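DYNE8 (Micromonospora chersina, PDB 4AMM) is an iterative polyketide synthase of enediyne biosynthesis, here represented by its acyltransferase domain, which probably loads the acyl units used in chain building. Local coordinates at residues Gln148-Ala153 against Thr194-Arg199. Numbering follows the deposited sequence.
Sequences QPAIIA and TLALAR
Pro149 and Ala198 have the nearest CA atoms across the contact, 5.0 Å apart, in two nearly antiparallel helical segments of the acyltransferase domain. The axes of segments 148-153 and 194-199, on helices 144-165 and 191-206, approach to 8.2 Å, with 157° between their N-to-C directions, and illustrate how a small residue, here Ala198, lets two helices come close. The helix kinks at Pro149, whose N lacks a hydrogen bond to the preceding turn.

No hydrogen bond passes between the two segments; the middle of the contact is apolar. The methyl of Ala198 sits against Ile152, with CB 3.7 Å from Ile152 CG1. The other branch, Ile152 CG2, meets Thr194 CG2 at 4.0 Å, crossing at about a right angle, while Thr194 OG1 hydrogen-bonds to the carbonyl of Asp190. Ile152 also touches Leu177 and Ala181, beside the probable nucleophile elbow around Ser176.

On the flank that Arg199 borders, Leu195 starts off to the side, but with CG trans to the backbone N (chi1 180°) its CD1 methyl swings over to lie 3.9 Å from Pro149 CB and touches Ala153 CB. The same methyl comes within 3.3 Å of Pro149 O, which accepts the helical bond from Ala153 N. At the other flank, Gln148 NE2 hydrogen-bonds Thr144 OG1, while OE1 takes a hydrogen bond from Arg201 NH1 on helix 191-206, tying the two helices together. Arg199 closes the exposed edge: its CG packs 3.7 Å from Pro149 CB, and its guanidinium turns one face to that carbon, NH1 lying 3.8 Å from Pro149 CB.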
loop_
_atom_site.group_PDB
_atom_site.type_symbol
_atom_site.label_atom_id
_atom_site.label_comp_id
_atom_site.label_asym_id
_atom_site.label_seq_id
_atom_site.Cartn_x
_atom_site.Cartn_y
_atom_site.Cartn_z
ATOM N N GLN A 148 6.743 -13.385 5.568
ATOM C CA GLN A 148 5.427 -13.480 4.930
ATOM C C GLN A 148 4.314 -13.530 5.965
ATOM O O GLN A 148 3.373 -12.683 5.851
ATOM C CB GLN A 148 5.373 -14.621 3.920
ATOM C CG GLN A 148 6.310 -14.368 2.699
ATOM C CD GLN A 148 5.981 -15.244 1.543
ATOM O OE1 GLN A 148 4.866 -15.664 1.340
ATOM N NE2 GLN A 148 7.024 -15.593 0.741
ATOM N N PRO A 149 4.353 -14.380 6.954
ATOM C CA PRO A 149 3.252 -14.366 7.965
ATOM C C PRO A 149 3.276 -13.091 8.773
ATOM O O PRO A 149 2.186 -12.629 9.186
ATOM C CB PRO A 149 3.468 -15.627 8.774
ATOM C CG PRO A 149 4.975 -16.006 8.517
ATOM C CD PRO A 149 5.256 -15.545 7.126
ATOM N N ALA A 150 4.437 -12.512 9.062
ATOM C CA ALA A 150 4.485 -11.233 9.786
ATOM C C ALA A 150 3.781 -10.148 9.039
ATOM O O ALA A 150 2.946 -9.415 9.663
ATOM C CB ALA A 150 5.880 -10.837 10.086
ATOM N N ILE A 151 4.044 -10.002 7.744
ATOM C CA ILE A 151 3.389 -8.939 6.964
ATOM C C ILE A 151 1.893 -9.215 6.919
ATOM O O ILE A 151 1.076 -8.248 7.046
ATOM C CB ILE A 151 3.949 -8.985 5.580
ATOM C CG1 ILE A 151 5.408 -8.440 5.677
ATOM C CG2 ILE A 151 3.143 -8.124 4.591
ATOM C CD1 ILE A 151 6.264 -8.761 4.380
ATOM N N ILE A 152 1.434 -10.443 6.700
ATOM C CA ILE A 152 0.000 -10.758 6.592
ATOM C C ILE A 152 -0.639 -10.531 7.959
ATOM O O ILE A 152 -1.755 -9.961 7.974
ATOM C CB ILE A 152 -0.174 -12.178 6.036
ATOM C CG1 ILE A 152 0.209 -12.217 4.584
ATOM C CG2 ILE A 152 -1.584 -12.655 6.321
ATOM C CD1 ILE A 152 -0.784 -11.380 3.675
ATOM N N ALA A 153 0.019 -10.826 9.061
ATOM C CA ALA A 153 -0.611 -10.530 10.383
ATOM C C ALA A 153 -0.838 -9.027 10.505
ATOM O O ALA A 153 -1.940 -8.604 10.981
ATOM C CB ALA A 153 0.273 -11.061 11.501
ATOM N N THR A 194 -5.933 -17.428 6.299
ATOM C CA THR A 194 -5.022 -16.582 5.517
ATOM C C THR A 194 -3.650 -16.527 6.149
ATOM O O THR A 194 -2.655 -16.625 5.425
ATOM C CB THR A 194 -5.651 -15.218 5.387
ATOM O OG1 THR A 194 -6.908 -15.332 4.701
ATOM C CG2 THR A 194 -4.772 -14.291 4.526
ATOM N N LEU A 195 -3.569 -16.346 7.456
ATOM C CA LEU A 195 -2.277 -16.361 8.128
ATOM C C LEU A 195 -1.647 -17.727 8.025
ATOM O O LEU A 195 -0.417 -17.768 7.774
ATOM C CB LEU A 195 -2.488 -15.905 9.590
ATOM C CG LEU A 195 -1.224 -15.885 10.374
ATOM C CD1 LEU A 195 -0.212 -14.834 9.868
ATOM C CD2 LEU A 195 -1.475 -15.655 11.878
ATOM N N ALA A 196 -2.388 -18.829 8.183
ATOM C CA ALA A 196 -1.836 -20.123 8.059
ATOM C C ALA A 196 -1.278 -20.340 6.630
ATOM O O ALA A 196 -0.177 -20.901 6.467
ATOM C CB ALA A 196 -2.894 -21.181 8.461
ATOM N N LEU A 197 -1.989 -19.880 5.618
ATOM C CA LEU A 197 -1.524 -20.024 4.256
ATOM C C LEU A 197 -0.271 -19.172 4.043
ATOM O O LEU A 197 0.645 -19.617 3.336
ATOM C CB LEU A 197 -2.610 -19.631 3.260
ATOM C CG LEU A 197 -2.266 -19.715 1.796
ATOM C CD1 LEU A 197 -1.901 -21.151 1.408
ATOM C CD2 LEU A 197 -3.435 -19.191 1.009
ATOM N N ALA A 198 -0.234 -17.998 4.604
ATOM C CA ALA A 198 1.013 -17.173 4.528
ATOM C C ALA A 198 2.222 -17.879 5.130
ATOM O O ALA A 198 3.280 -17.763 4.595
ATOM C CB ALA A 198 0.806 -15.808 5.168
ATOM N N ARG A 199 2.061 -18.589 6.241
ATOM C CA ARG A 199 3.187 -19.304 6.884
ATOM C C ARG A 199 3.580 -20.395 5.878
ATOM O O ARG A 199 4.771 -20.576 5.652
ATOM C CB ARG A 199 2.684 -19.970 8.168
ATOM C CG ARG A 199 2.372 -19.096 9.271
ATOM C CD ARG A 199 2.150 -19.948 10.610
ATOM N NE ARG A 199 1.747 -19.002 11.637
ATOM C CZ ARG A 199 2.559 -18.079 12.146
ATOM N NH1 ARG A 199 3.845 -18.029 11.758
ATOM N NH2 ARG A 199 2.089 -17.222 13.061
#